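Local structure of aminoacyltransferase FemA (Staphylococcus aureus, 1LRZ) at residues M1-K9 / L85-Y96; K9-S17 / E51-T59. The protein catalyses the addition of glycines 2 and 3 to the pentaglycine interpeptide bridge of staphylococcal peptidoglycan, with glycyl-tRNA as the glycine donor. All coordinates share one frame; numbering follows the deposited sequence.

Interaction 1: M1-K9 / L85-Y96; sequences MKFTNLTAK and LVHFFFNELSKY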
ATOM      1  N   MET A   1      19.234 -29.839  -6.227  1.00 44.20           N
ATOM      2  CA  MET A   1      17.975 -29.331  -5.607  1.00 42.92           C
ATOM      3  C   MET A   1      17.689 -29.991  -4.259  1.00 43.25           C
ATOM      4  O   MET A   1      17.280 -31.152  -4.199  1.00 44.66           O
ATOM      5  CB  MET A   1      16.795 -29.561  -6.559  1.00 42.03           C
ATOM      6  CG  MET A   1      15.440 -29.240  -5.965  1.00 40.17           C
ATOM      7  SD  MET A   1      14.233 -28.752  -7.194  1.00 37.88           S
ATOM      8  CE  MET A   1      13.363 -30.274  -7.504  1.00 42.52           C
ATOM      9  N   LYS A   2      17.916 -29.253  -3.179  1.00 39.49           N
ATOM     10  CA  LYS A   2      17.651 -29.782  -1.850  1.00 38.26           C
ATOM     11  C   LYS A   2      16.857 -28.776  -1.026  1.00 35.94           C
ATOM     12  O   LYS A   2      17.067 -27.564  -1.143  1.00 32.88           O
ATOM     13  CB  LYS A   2      18.964 -30.109  -1.132  1.00 41.50           C
ATOM     14  CG  LYS A   2      18.776 -30.636   0.291  1.00 48.95           C
ATOM     15  CD  LYS A   2      20.032 -31.347   0.823  1.00 52.93           C
ATOM     16  CE  LYS A   2      21.233 -30.405   0.920  1.00 55.77           C
ATOM     17  NZ  LYS A   2      22.492 -31.111   1.342  1.00 57.39           N
ATOM     18  N   PHE A   3      15.928 -29.280  -0.216  1.00 32.24           N
ATOM     19  CA  PHE A   3      15.133 -28.426   0.653  1.00 30.31           C
ATOM     20  C   PHE A   3      16.044 -28.218   1.847  1.00 30.66           C
ATOM     21  O   PHE A   3      16.715 -29.156   2.281  1.00 31.91           O
ATOM     22  CB  PHE A   3      13.854 -29.133   1.103  1.00 27.62           C
ATOM     23  CG  PHE A   3      12.868 -28.231   1.818  1.00 26.84           C
ATOM     24  CD1 PHE A   3      11.923 -27.500   1.101  1.00 25.72           C
ATOM     25  CD2 PHE A   3      12.866 -28.136   3.208  1.00 23.90           C
ATOM     26  CE1 PHE A   3      10.985 -26.693   1.756  1.00 25.76           C
ATOM     27  CE2 PHE A   3      11.934 -27.331   3.875  1.00 23.96           C
ATOM     28  CZ  PHE A   3      10.991 -26.610   3.151  1.00 25.11           C
ATOM     29  N   THR A   4      16.092 -27.003   2.372  1.00 27.20           N
ATOM     30  CA  THR A   4      16.945 -26.736   3.516  1.00 26.81           C
ATOM     31  C   THR A   4      16.568 -25.433   4.220  1.00 24.62           C
ATOM     32  O   THR A   4      15.660 -24.724   3.790  1.00 22.34           O
ATOM     33  CB  THR A   4      18.426 -26.660   3.074  1.00 30.50           C
ATOM     34  OG1 THR A   4      19.261 -26.478   4.222  1.00 34.68           O
ATOM     35  CG2 THR A   4      18.643 -25.494   2.114  1.00 30.86           C
ATOM     36  N   ASN A   5      17.249 -25.142   5.323  1.00 22.91           N
ATOM     37  CA  ASN A   5      17.023 -23.906   6.052  1.00 24.03           C
ATOM     38  C   ASN A   5      17.940 -22.887   5.383  1.00 24.72           C
ATOM     39  O   ASN A   5      18.979 -23.256   4.841  1.00 23.74           O
ATOM     40  CB  ASN A   5      17.396 -24.074   7.525  1.00 24.17           C
ATOM     41  CG  ASN A   5      16.299 -24.746   8.321  1.00 28.10           C
ATOM     42  OD1 ASN A   5      15.292 -24.121   8.673  1.00 29.34           O
ATOM     43  ND2 ASN A   5      16.472 -26.028   8.589  1.00 26.78           N
ATOM     44  N   LEU A   6      17.559 -21.618   5.414  1.00 23.09           N
ATOM     45  CA  LEU A   6      18.355 -20.569   4.794  1.00 22.01           C
ATOM     46  C   LEU A   6      18.803 -19.569   5.847  1.00 22.91           C
ATOM     47  O   LEU A   6      18.136 -19.392   6.871  1.00 22.73           O
ATOM     48  CB  LEU A   6      17.523 -19.820   3.740  1.00 20.74           C
ATOM     49  CG  LEU A   6      16.847 -20.568   2.584  1.00 20.55           C
ATOM     50  CD1 LEU A   6      16.059 -19.564   1.755  1.00 17.47           C
ATOM     51  CD2 LEU A   6      17.899 -21.280   1.709  1.00 17.39           C
ATOM     52  N   THR A   7      19.931 -18.911   5.598  1.00 21.23           N
ATOM     53  CA  THR A   7      20.412 -17.883   6.514  1.00 23.76           C
ATOM     54  C   THR A   7      19.592 -16.648   6.159  1.00 21.59           C
ATOM     55  O   THR A   7      19.028 -16.572   5.069  1.00 21.99           O
ATOM     56  CB  THR A   7      21.884 -17.560   6.274  1.00 26.17           C
ATOM     57  OG1 THR A   7      22.028 -16.953   4.983  1.00 20.56           O
ATOM     58  CG2 THR A   7      22.727 -18.853   6.335  1.00 25.74           C
ATOM     59  N   ALA A   8      19.525 -15.681   7.064  1.00 22.26           N
ATOM     60  CA  ALA A   8      18.760 -14.469   6.814  1.00 23.14           C
ATOM     61  C   ALA A   8      19.278 -13.743   5.572  1.00 25.60           C
ATOM     62  O   ALA A   8      18.498 -13.192   4.787  1.00 25.35           O
ATOM     63  CB  ALA A   8      18.826 -13.545   8.039  1.00 20.81           C
ATOM     64  N   LYS A   9      20.596 -13.742   5.399  1.00 25.56           N
ATOM     65  CA  LYS A   9      21.210 -13.072   4.261  1.00 27.48           C
ATOM     66  C   LYS A   9      20.768 -13.716   2.945  1.00 26.98           C
ATOM     67  O   LYS A   9      20.357 -13.027   2.014  1.00 28.68           O
ATOM     68  CB  LYS A   9      22.735 -13.121   4.404  1.00 31.67           C
ATOM     69  CG  LYS A   9      23.495 -12.444   3.278  1.00 37.43           C
ATOM     70  CD  LYS A   9      24.998 -12.673   3.418  1.00 43.61           C
ATOM     71  CE  LYS A   9      25.758 -12.244   2.173  1.00 47.41           C
ATOM     72  NZ  LYS A   9      27.199 -12.615   2.277  1.00 49.27           N
ATOM     73  N   LEU A  85       9.041 -27.840  -9.750  1.00 22.35           N
ATOM     74  CA  LEU A  85       9.700 -27.205  -8.621  1.00 20.28           C
ATOM     75  C   LEU A  85       8.646 -26.877  -7.557  1.00 21.18           C
ATOM     76  O   LEU A  85       8.868 -27.079  -6.366  1.00 19.67           O
ATOM     77  CB  LEU A  85      10.422 -25.931  -9.074  1.00 22.05           C
ATOM     78  CG  LEU A  85      11.087 -25.095  -7.984  1.00 22.85           C
ATOM     79  CD1 LEU A  85      12.167 -25.920  -7.277  1.00 22.79           C
ATOM     80  CD2 LEU A  85      11.696 -23.846  -8.612  1.00 23.71           C
ATOM     81  N   VAL A  86       7.490 -26.382  -7.985  1.00 20.80           N
ATOM     82  CA  VAL A  86       6.435 -26.060  -7.029  1.00 20.62           C
ATOM     83  C   VAL A  86       6.009 -27.320  -6.263  1.00 21.83           C
ATOM     84  O   VAL A  86       5.811 -27.287  -5.049  1.00 18.26           O
ATOM     85  CB  VAL A  86       5.218 -25.429  -7.742  1.00 20.91           C
ATOM     86  CG1 VAL A  86       4.025 -25.382  -6.812  1.00 17.63           C
ATOM     87  CG2 VAL A  86       5.571 -24.006  -8.197  1.00 19.02           C
ATOM     88  N   HIS A  87       5.886 -28.429  -6.984  1.00 20.35           N
ATOM     89  CA  HIS A  87       5.497 -29.705  -6.390  1.00 23.62           C
ATOM     90  C   HIS A  87       6.518 -30.136  -5.331  1.00 22.96           C
ATOM     91  O   HIS A  87       6.157 -30.466  -4.198  1.00 24.45           O
ATOM     92  CB  HIS A  87       5.411 -30.773  -7.477  1.00 25.80           C
ATOM     93  CG  HIS A  87       4.919 -32.094  -6.985  1.00 29.88           C
ATOM     94  ND1 HIS A  87       3.588 -32.447  -7.007  1.00 32.80           N
ATOM     95  CD2 HIS A  87       5.581 -33.144  -6.441  1.00 33.51           C
ATOM     96  CE1 HIS A  87       3.450 -33.660  -6.503  1.00 34.19           C
ATOM     97  NE2 HIS A  87       4.643 -34.105  -6.151  1.00 32.84           N
ATOM     98  N   PHE A  88       7.792 -30.127  -5.712  1.00 22.78           N
ATOM     99  CA  PHE A  88       8.877 -30.498  -4.813  1.00 22.55           C
ATOM    100  C   PHE A  88       8.858 -29.651  -3.545  1.00 24.82           C
ATOM    101  O   PHE A  88       8.999 -30.165  -2.437  1.00 24.00           O
ATOM    102  CB  PHE A  88      10.226 -30.300  -5.510  1.00 24.57           C
ATOM    103  CG  PHE A  88      11.414 -30.641  -4.652  1.00 26.60           C
ATOM    104  CD1 PHE A  88      11.716 -31.967  -4.345  1.00 27.79           C
ATOM    105  CD2 PHE A  88      12.228 -29.640  -4.145  1.00 27.60           C
ATOM    106  CE1 PHE A  88      12.818 -32.285  -3.547  1.00 28.26           C
ATOM    107  CE2 PHE A  88      13.328 -29.950  -3.347  1.00 32.10           C
ATOM    108  CZ  PHE A  88      13.622 -31.280  -3.049  1.00 28.34           C
ATOM    109  N   PHE A  89       8.693 -28.345  -3.707  1.00 22.09           N
ATOM    110  CA  PHE A  89       8.687 -27.463  -2.547  1.00 22.44           C
ATOM    111  C   PHE A  89       7.578 -27.754  -1.545  1.00 21.81           C
ATOM    112  O   PHE A  89       7.833 -27.839  -0.344  1.00 20.34           O
ATOM    113  CB  PHE A  89       8.585 -25.986  -2.960  1.00 19.41           C
ATOM    114  CG  PHE A  89       8.587 -25.043  -1.785  1.00 20.59           C
ATOM    115  CD1 PHE A  89       7.408 -24.734  -1.118  1.00 21.21           C
ATOM    116  CD2 PHE A  89       9.782 -24.527  -1.299  1.00 18.44           C
ATOM    117  CE1 PHE A  89       7.421 -23.932   0.020  1.00 22.22           C
ATOM    118  CE2 PHE A  89       9.803 -23.726  -0.162  1.00 18.33           C
ATOM    119  CZ  PHE A  89       8.624 -23.429   0.498  1.00 19.83           C
ATOM    120  N   PHE A  90       6.348 -27.890  -2.023  1.00 18.95           N
ATOM    121  CA  PHE A  90       5.250 -28.128  -1.105  1.00 20.32           C
ATOM    122  C   PHE A  90       5.266 -29.507  -0.458  1.00 21.18           C
ATOM    123  O   PHE A  90       4.795 -29.681   0.663  1.00 22.92           O
ATOM    124  CB  PHE A  90       3.916 -27.834  -1.798  1.00 20.08           C
ATOM    125  CG  PHE A  90       3.645 -26.362  -1.949  1.00 19.66           C
ATOM    126  CD1 PHE A  90       3.871 -25.711  -3.157  1.00 19.91           C
ATOM    127  CD2 PHE A  90       3.231 -25.610  -0.850  1.00 21.19           C
ATOM    128  CE1 PHE A  90       3.694 -24.327  -3.267  1.00 17.93           C
ATOM    129  CE2 PHE A  90       3.051 -24.231  -0.945  1.00 21.64           C
ATOM    130  CZ  PHE A  90       3.284 -23.584  -2.164  1.00 22.09           C
ATOM    131  N   ASN A  91       5.842 -30.478  -1.152  1.00 23.95           N
ATOM    132  CA  ASN A  91       5.944 -31.825  -0.621  1.00 25.25           C
ATOM    133  C   ASN A  91       7.020 -31.804   0.472  1.00 26.00           C
ATOM    134  O   ASN A  91       6.834 -32.360   1.553  1.00 26.21           O
ATOM    135  CB  ASN A  91       6.340 -32.787  -1.738  1.00 30.09           C
ATOM    136  CG  ASN A  91       5.980 -34.217  -1.427  1.00 34.15           C
ATOM    137  OD1 ASN A  91       4.833 -34.520  -1.114  1.00 36.68           O
ATOM    138  ND2 ASN A  91       6.958 -35.110  -1.516  1.00 36.06           N
ATOM    139  N   GLU A  92       8.137 -31.137   0.204  1.00 21.91           N
ATOM    140  CA  GLU A  92       9.204 -31.074   1.189  1.00 23.15           C
ATOM    141  C   GLU A  92       8.824 -30.192   2.372  1.00 24.76           C
ATOM    142  O   GLU A  92       9.304 -30.409   3.486  1.00 25.65           O
ATOM    143  CB  GLU A  92      10.494 -30.567   0.546  1.00 23.45           C
ATOM    144  CG  GLU A  92      11.077 -31.491  -0.524  1.00 26.99           C
ATOM    145  CD  GLU A  92      11.663 -32.766   0.058  1.00 34.25           C
ATOM    146  OE1 GLU A  92      12.385 -32.675   1.076  1.00 37.61           O
ATOM    147  OE2 GLU A  92      11.416 -33.854  -0.507  1.00 35.53           O
ATOM    148  N   LEU A  93       7.965 -29.201   2.145  1.00 22.47           N
ATOM    149  CA  LEU A  93       7.544 -28.318   3.232  1.00 22.54           C
ATOM    150  C   LEU A  93       6.699 -29.137   4.215  1.00 21.78           C
ATOM    151  O   LEU A  93       6.785 -28.953   5.433  1.00 19.64           O
ATOM    152  CB  LEU A  93       6.724 -27.143   2.689  1.00 18.07           C
ATOM    153  CG  LEU A  93       6.121 -26.190   3.725  1.00 17.76           C
ATOM    154  CD1 LEU A  93       7.216 -25.580   4.604  1.00 20.46           C
ATOM    155  CD2 LEU A  93       5.363 -25.088   2.994  1.00 16.97           C
ATOM    156  N   SER A  94       5.891 -30.039   3.667  1.00 19.29           N
ATOM    157  CA  SER A  94       5.048 -30.908   4.471  1.00 24.83           C
ATOM    158  C   SER A  94       5.940 -31.784   5.351  1.00 24.26           C
ATOM    159  O   SER A  94       5.713 -31.892   6.555  1.00 24.17           O
ATOM    160  CB  SER A  94       4.185 -31.796   3.571  1.00 27.08           C
ATOM    161  OG  SER A  94       3.252 -31.019   2.839  1.00 35.99           O
ATOM    162  N   LYS A  95       6.958 -32.399   4.745  1.00 24.33           N
ATOM    163  CA  LYS A  95       7.888 -33.256   5.481  1.00 24.89           C
ATOM    164  C   LYS A  95       8.604 -32.441   6.549  1.00 25.01           C
ATOM    165  O   LYS A  95       8.835 -32.905   7.670  1.00 22.97           O
ATOM    166  CB  LYS A  95       8.936 -33.846   4.544  1.00 27.21           C
ATOM    167  CG  LYS A  95       8.395 -34.727   3.438  1.00 31.44           C
ATOM    168  CD  LYS A  95       9.546 -35.261   2.587  1.00 35.91           C
ATOM    169  CE  LYS A  95       9.035 -36.022   1.374  1.00 38.63           C
ATOM    170  NZ  LYS A  95      10.162 -36.487   0.512  1.00 43.17           N
ATOM    171  N   TYR A  96       8.964 -31.219   6.184  1.00 22.82           N
ATOM    172  CA  TYR A  96       9.657 -30.333   7.102  1.00 21.60           C
ATOM    173  C   TYR A  96       8.803 -30.024   8.332  1.00 20.77           C
ATOM    174  O   TYR A  96       9.262 -30.183   9.466  1.00 21.84           O
ATOM    175  CB  TYR A  96      10.024 -29.019   6.403  1.00 18.48           C
ATOM    176  CG  TYR A  96      10.791 -28.077   7.290  1.00 16.42           C
ATOM    177  CD1 TYR A  96      12.175 -28.216   7.458  1.00 18.77           C
ATOM    178  CD2 TYR A  96      10.135 -27.067   7.989  1.00 13.96           C
ATOM    179  CE1 TYR A  96      12.886 -27.364   8.307  1.00 13.81           C
ATOM    180  CE2 TYR A  96      10.828 -26.216   8.835  1.00 14.98           C
ATOM    181  CZ  TYR A  96      12.203 -26.371   8.989  1.00 15.79           C
ATOM    182  OH  TYR A  96      12.893 -25.527   9.826  1.00 18.32           O
TER
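L85 meets M1 at the start of the helical segment, where its CD1 lies 3.5 Å from M1 SD. One turn on, F88 meets M1 CG, SD and CE. M1 CE sits over one face of the F88 ring, 3.8 Å from the centroid, in a CH-pi contact. M1 SD lies oblique to the same ring, a Met-aromatic contact. The bend of M1 at chi3 (97°) carries CE back over this face. The opposite face of F88 is covered by E92 CG of its own helix.

F89 is the first of the residues around the F3 ring. Its CE2 is 3.7 Å from F3 CE1, and the two ring planes stand at 54°. E92 packs CB against F3 CD1 at 3.4 Å, and its backbone O lies over the centre of one F3 face. The E92 carboxylate turns off to a salt bridge with K95 NZ. L93 touches the end of the F3 ring, CA to CZ at 3.8 Å. Y96 completes this setting with CB 3.6 Å from F3 CE2, its ring again oblique to F3. With CG anti to the backbone N (chi1 -170°), F3 reaches in among these residues.

F3, F89 and Y96 form an aromatic cluster. It belongs to an alpha/beta layer, in which helix 83-98 packs on one face of a mixed sheet, over strand 2-5 at one edge and the strands beside it.

Interaction 2: K9-S17 / E51-T59; sequences KEFGAFTDS and EVIAACLLT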
ATOM      1  N   LYS A   9      20.596 -13.742   5.399  1.00 25.56           N
ATOM      2  CA  LYS A   9      21.210 -13.072   4.261  1.00 27.48           C
ATOM      3  C   LYS A   9      20.768 -13.716   2.945  1.00 26.98           C
ATOM      4  O   LYS A   9      20.357 -13.027   2.014  1.00 28.68           O
ATOM      5  CB  LYS A   9      22.735 -13.121   4.404  1.00 31.67           C
ATOM      6  CG  LYS A   9      23.495 -12.444   3.278  1.00 37.43           C
ATOM      7  CD  LYS A   9      24.998 -12.673   3.418  1.00 43.61           C
ATOM      8  CE  LYS A   9      25.758 -12.244   2.173  1.00 47.41           C
ATOM      9  NZ  LYS A   9      27.199 -12.615   2.277  1.00 49.27           N
ATOM     10  N   GLU A  10      20.840 -15.038   2.875  1.00 24.14           N
ATOM     11  CA  GLU A  10      20.430 -15.742   1.664  1.00 25.98           C
ATOM     12  C   GLU A  10      18.958 -15.477   1.379  1.00 23.53           C
ATOM     13  O   GLU A  10      18.573 -15.266   0.242  1.00 23.27           O
ATOM     14  CB  GLU A  10      20.602 -17.257   1.815  1.00 28.27           C
ATOM     15  CG  GLU A  10      21.979 -17.714   2.224  1.00 34.18           C
ATOM     16  CD  GLU A  10      22.041 -19.219   2.368  1.00 34.13           C
ATOM     17  OE1 GLU A  10      21.141 -19.787   3.018  1.00 29.49           O
ATOM     18  OE2 GLU A  10      22.984 -19.831   1.833  1.00 33.52           O
ATOM     19  N   PHE A  11      18.145 -15.551   2.429  1.00 20.97           N
ATOM     20  CA  PHE A  11      16.710 -15.350   2.331  1.00 21.61           C
ATOM     21  C   PHE A  11      16.389 -13.979   1.752  1.00 19.60           C
ATOM     22  O   PHE A  11      15.679 -13.873   0.759  1.00 19.78           O
ATOM     23  CB  PHE A  11      16.068 -15.455   3.710  1.00 20.82           C
ATOM     24  CG  PHE A  11      14.581 -15.275   3.690  1.00 20.00           C
ATOM     25  CD1 PHE A  11      13.759 -16.259   3.147  1.00 17.52           C
ATOM     26  CD2 PHE A  11      14.001 -14.130   4.225  1.00 16.21           C
ATOM     27  CE1 PHE A  11      12.371 -16.107   3.139  1.00 17.45           C
ATOM     28  CE2 PHE A  11      12.612 -13.963   4.224  1.00 16.80           C
ATOM     29  CZ  PHE A  11      11.795 -14.952   3.683  1.00 17.02           C
ATOM     30  N   GLY A  12      16.921 -12.940   2.384  1.00 20.15           N
ATOM     31  CA  GLY A  12      16.683 -11.577   1.933  1.00 21.52           C
ATOM     32  C   GLY A  12      17.123 -11.294   0.504  1.00 22.10           C
ATOM     33  O   GLY A  12      16.402 -10.627  -0.261  1.00 19.75           O
ATOM     34  N   ALA A  13      18.303 -11.790   0.143  1.00 20.24           N
ATOM     35  CA  ALA A  13      18.837 -11.576  -1.196  1.00 22.23           C
ATOM     36  C   ALA A  13      17.939 -12.208  -2.249  1.00 23.17           C
ATOM     37  O   ALA A  13      17.652 -11.600  -3.292  1.00 19.99           O
ATOM     38  CB  ALA A  13      20.253 -12.155  -1.298  1.00 25.15           C
ATOM     39  N   PHE A  14      17.490 -13.431  -1.985  1.00 19.60           N
ATOM     40  CA  PHE A  14      16.628 -14.103  -2.949  1.00 20.33           C
ATOM     41  C   PHE A  14      15.265 -13.441  -3.086  1.00 20.14           C
ATOM     42  O   PHE A  14      14.822 -13.138  -4.194  1.00 21.70           O
ATOM     43  CB  PHE A  14      16.405 -15.562  -2.576  1.00 18.37           C
ATOM     44  CG  PHE A  14      15.466 -16.267  -3.498  1.00 15.68           C
ATOM     45  CD1 PHE A  14      15.845 -16.553  -4.805  1.00 17.92           C
ATOM     46  CD2 PHE A  14      14.197 -16.645  -3.063  1.00 18.42           C
ATOM     47  CE1 PHE A  14      14.976 -17.215  -5.672  1.00 22.29           C
ATOM     48  CE2 PHE A  14      13.317 -17.304  -3.910  1.00 18.90           C
ATOM     49  CZ  PHE A  14      13.705 -17.595  -5.223  1.00 21.51           C
ATOM     50  N   THR A  15      14.590 -13.206  -1.969  1.00 20.12           N
ATOM     51  CA  THR A  15      13.266 -12.596  -2.061  1.00 20.08           C
ATOM     52  C   THR A  15      13.276 -11.188  -2.690  1.00 19.73           C
ATOM     53  O   THR A  15      12.331 -10.826  -3.388  1.00 19.43           O
ATOM     54  CB  THR A  15      12.581 -12.576  -0.690  1.00 18.54           C
ATOM     55  OG1 THR A  15      13.387 -11.842   0.243  1.00 19.35           O
ATOM     56  CG2 THR A  15      12.392 -14.015  -0.192  1.00 16.47           C
ATOM     57  N   ASP A  16      14.339 -10.412  -2.469  1.00 16.41           N
ATOM     58  CA  ASP A  16      14.443  -9.074  -3.060  1.00 19.59           C
ATOM     59  C   ASP A  16      14.536  -9.136  -4.586  1.00 19.94           C
ATOM     60  O   ASP A  16      14.218  -8.168  -5.269  1.00 21.62           O
ATOM     61  CB  ASP A  16      15.693  -8.331  -2.563  1.00 20.71           C
ATOM     62  CG  ASP A  16      15.476  -7.593  -1.255  1.00 23.96           C
ATOM     63  OD1 ASP A  16      16.449  -6.970  -0.783  1.00 26.91           O
ATOM     64  OD2 ASP A  16      14.354  -7.624  -0.699  1.00 23.61           O
ATOM     65  N   SER A  17      14.980 -10.267  -5.121  1.00 20.78           N
ATOM     66  CA  SER A  17      15.139 -10.396  -6.562  1.00 21.13           C
ATOM     67  C   SER A  17      13.960 -11.031  -7.280  1.00 20.49           C
ATOM     68  O   SER A  17      13.979 -11.158  -8.494  1.00 19.79           O
ATOM     69  CB  SER A  17      16.393 -11.225  -6.873  1.00 22.26           C
ATOM     70  OG  SER A  17      16.194 -12.596  -6.538  1.00 24.46           O
ATOM     71  N   GLU A  51      22.704 -22.154  -5.189  1.00 40.45           N
ATOM     72  CA  GLU A  51      21.881 -20.982  -5.462  1.00 38.37           C
ATOM     73  C   GLU A  51      20.460 -21.165  -4.915  1.00 32.68           C
ATOM     74  O   GLU A  51      19.839 -22.202  -5.152  1.00 31.03           O
ATOM     75  CB  GLU A  51      21.768 -20.735  -6.964  1.00 40.24           C
ATOM     76  CG  GLU A  51      23.057 -20.385  -7.667  1.00 45.55           C
ATOM     77  CD  GLU A  51      22.838 -20.135  -9.146  1.00 48.62           C
ATOM     78  OE1 GLU A  51      22.419 -21.082  -9.847  1.00 50.01           O
ATOM     79  OE2 GLU A  51      23.079 -18.996  -9.603  1.00 51.36           O
ATOM     80  N   VAL A  52      19.943 -20.177  -4.182  1.00 28.74           N
ATOM     81  CA  VAL A  52      18.574 -20.285  -3.673  1.00 23.48           C
ATOM     82  C   VAL A  52      17.595 -20.134  -4.843  1.00 21.66           C
ATOM     83  O   VAL A  52      17.689 -19.174  -5.617  1.00 22.41           O
ATOM     84  CB  VAL A  52      18.253 -19.186  -2.636  1.00 23.65           C
ATOM     85  CG1 VAL A  52      16.751 -19.251  -2.251  1.00 19.10           C
ATOM     86  CG2 VAL A  52      19.124 -19.359  -1.406  1.00 21.43           C
ATOM     87  N   ILE A  53      16.669 -21.081  -4.980  1.00 19.05           N
ATOM     88  CA  ILE A  53      15.669 -21.008  -6.038  1.00 19.76           C
ATOM     89  C   ILE A  53      14.232 -21.037  -5.482  1.00 20.57           C
ATOM     90  O   ILE A  53      13.270 -21.156  -6.239  1.00 23.23           O
ATOM     91  CB  ILE A  53      15.841 -22.149  -7.081  1.00 20.76           C
ATOM     92  CG1 ILE A  53      15.745 -23.518  -6.401  1.00 19.31           C
ATOM     93  CG2 ILE A  53      17.187 -21.994  -7.791  1.00 19.71           C
ATOM     94  CD1 ILE A  53      15.732 -24.685  -7.384  1.00 23.68           C
ATOM     95  N   ALA A  54      14.097 -20.927  -4.164  1.00 19.78           N
ATOM     96  CA  ALA A  54      12.784 -20.902  -3.505  1.00 18.37           C
ATOM     97  C   ALA A  54      13.009 -20.596  -2.043  1.00 18.84           C
ATOM     98  O   ALA A  54      14.007 -21.024  -1.461  1.00 19.27           O
ATOM     99  CB  ALA A  54      12.073 -22.242  -3.649  1.00 19.34           C
ATOM    100  N   ALA A  55      12.085 -19.858  -1.441  1.00 16.88           N
ATOM    101  CA  ALA A  55      12.227 -19.504  -0.035  1.00 16.51           C
ATOM    102  C   ALA A  55      10.884 -19.228   0.625  1.00 19.30           C
ATOM    103  O   ALA A  55       9.895 -18.915  -0.042  1.00 19.24           O
ATOM    104  CB  ALA A  55      13.120 -18.262   0.100  1.00 14.17           C
ATOM    105  N   CYS A  56      10.854 -19.337   1.946  1.00 18.19           N
ATOM    106  CA  CYS A  56       9.644 -19.034   2.675  1.00 19.70           C
ATOM    107  C   CYS A  56       9.926 -18.825   4.136  1.00 20.61           C
ATOM    108  O   CYS A  56      10.659 -19.599   4.773  1.00 17.61           O
ATOM    109  CB  CYS A  56       8.601 -20.139   2.528  1.00 19.88           C
ATOM    110  SG  CYS A  56       6.931 -19.605   3.022  1.00 22.70           S
ATOM    111  N   LEU A  57       9.366 -17.743   4.654  1.00 16.68           N
ATOM    112  CA  LEU A  57       9.484 -17.440   6.058  1.00 18.32           C
ATOM    113  C   LEU A  57       8.237 -18.097   6.652  1.00 18.42           C
ATOM    114  O   LEU A  57       7.122 -17.895   6.165  1.00 18.69           O
ATOM    115  CB  LEU A  57       9.475 -15.927   6.273  1.00 20.41           C
ATOM    116  CG  LEU A  57       9.489 -15.416   7.711  1.00 23.39           C
ATOM    117  CD1 LEU A  57       9.855 -13.934   7.698  1.00 26.20           C
ATOM    118  CD2 LEU A  57       8.125 -15.612   8.357  1.00 23.06           C
ATOM    119  N   LEU A  58       8.435 -18.913   7.676  1.00 19.88           N
ATOM    120  CA  LEU A  58       7.332 -19.608   8.332  1.00 20.50           C
ATOM    121  C   LEU A  58       7.318 -19.223   9.796  1.00 20.79           C
ATOM    122  O   LEU A  58       8.376 -19.000  10.389  1.00 21.71           O
ATOM    123  CB  LEU A  58       7.532 -21.127   8.259  1.00 23.75           C
ATOM    124  CG  LEU A  58       7.772 -21.835   6.919  1.00 25.25           C
ATOM    125  CD1 LEU A  58       8.242 -23.270   7.198  1.00 25.91           C
ATOM    126  CD2 LEU A  58       6.501 -21.829   6.096  1.00 22.88           C
ATOM    127  N   THR A  59       6.124 -19.121  10.369  1.00 19.58           N
ATOM    128  CA  THR A  59       6.000 -18.836  11.788  1.00 21.80           C
ATOM    129  C   THR A  59       5.169 -19.976  12.364  1.00 21.57           C
ATOM    130  O   THR A  59       4.304 -20.537  11.690  1.00 19.60           O
ATOM    131  CB  THR A  59       5.305 -17.484  12.085  1.00 23.44           C
ATOM    132  OG1 THR A  59       4.108 -17.372  11.303  1.00 22.33           O
ATOM    133  CG2 THR A  59       6.259 -16.316  11.799  1.00 26.80           C
TER
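Helix 9-16 crosses strand 52-59 at 110° between their N-to-C directions, with the axes 8.7 Å apart at closest approach. The backbones come nearest at F14 with V52 and at F11 with A55. A classic beta bulge at I53 and A54, both facing I45 of the neighbouring strand, interrupts the regular strand here.

F14 lies across this bulged part. V52 CG1 stands over one face of its ring, 3.8 Å from the centroid and 24° off the normal, which makes a CH-pi contact. The outer part of the ring rests on the backbone: F14 CZ is 3.5 Å from A54 N, and F14 CE1 is 3.3 Å from V52 O. F14 CG is anti to the backbone N (chi1 177°), which swings the ring out from the helix onto the strand.

A55 CB fits between two rings, 3.7 Å from F14 CD2 and equally far from F11 CD1. F11 continues along the strand. It brings its edge to C56 N and its CZ to L57 CB at 3.6 Å. T15 CG2 covers one face of F11 from within the helix. E10 adds only its CB, which approaches V52 CG2. Its OE2 makes a salt bridge with K46, and OE1 accepts a hydrogen bond from N of T7, the N-cap residue of this helix.

No hydrogen bond joins the two segments. Their fit therefore depends on the shapes of the rings and aliphatic groups and on the apolar surface they bury.

Overall arrangement
The two interactions lie about 11 Å apart, centre to centre. Segment 1-9 runs on into helix 8-16, so the contacts follow one another along the chain. The shared element is the mixed sheet, reached from opposite faces: helix 83-98 packs on one and helix 8-16 on the other. Interaction 2 is a buried contact on the inner strand 52-63. Interaction 1 is only partly buried, with M1 and N5 exposed. It combines a methionine sulfur and several aromatic rings, with the E92 carboxylate turned to K95. Interaction 2 sets two phenylalanines against aliphatic side chains and the strand backbone. L6 joins them by packing on A55 and V52. On the other face, L85 and L93 touch I53 and L58.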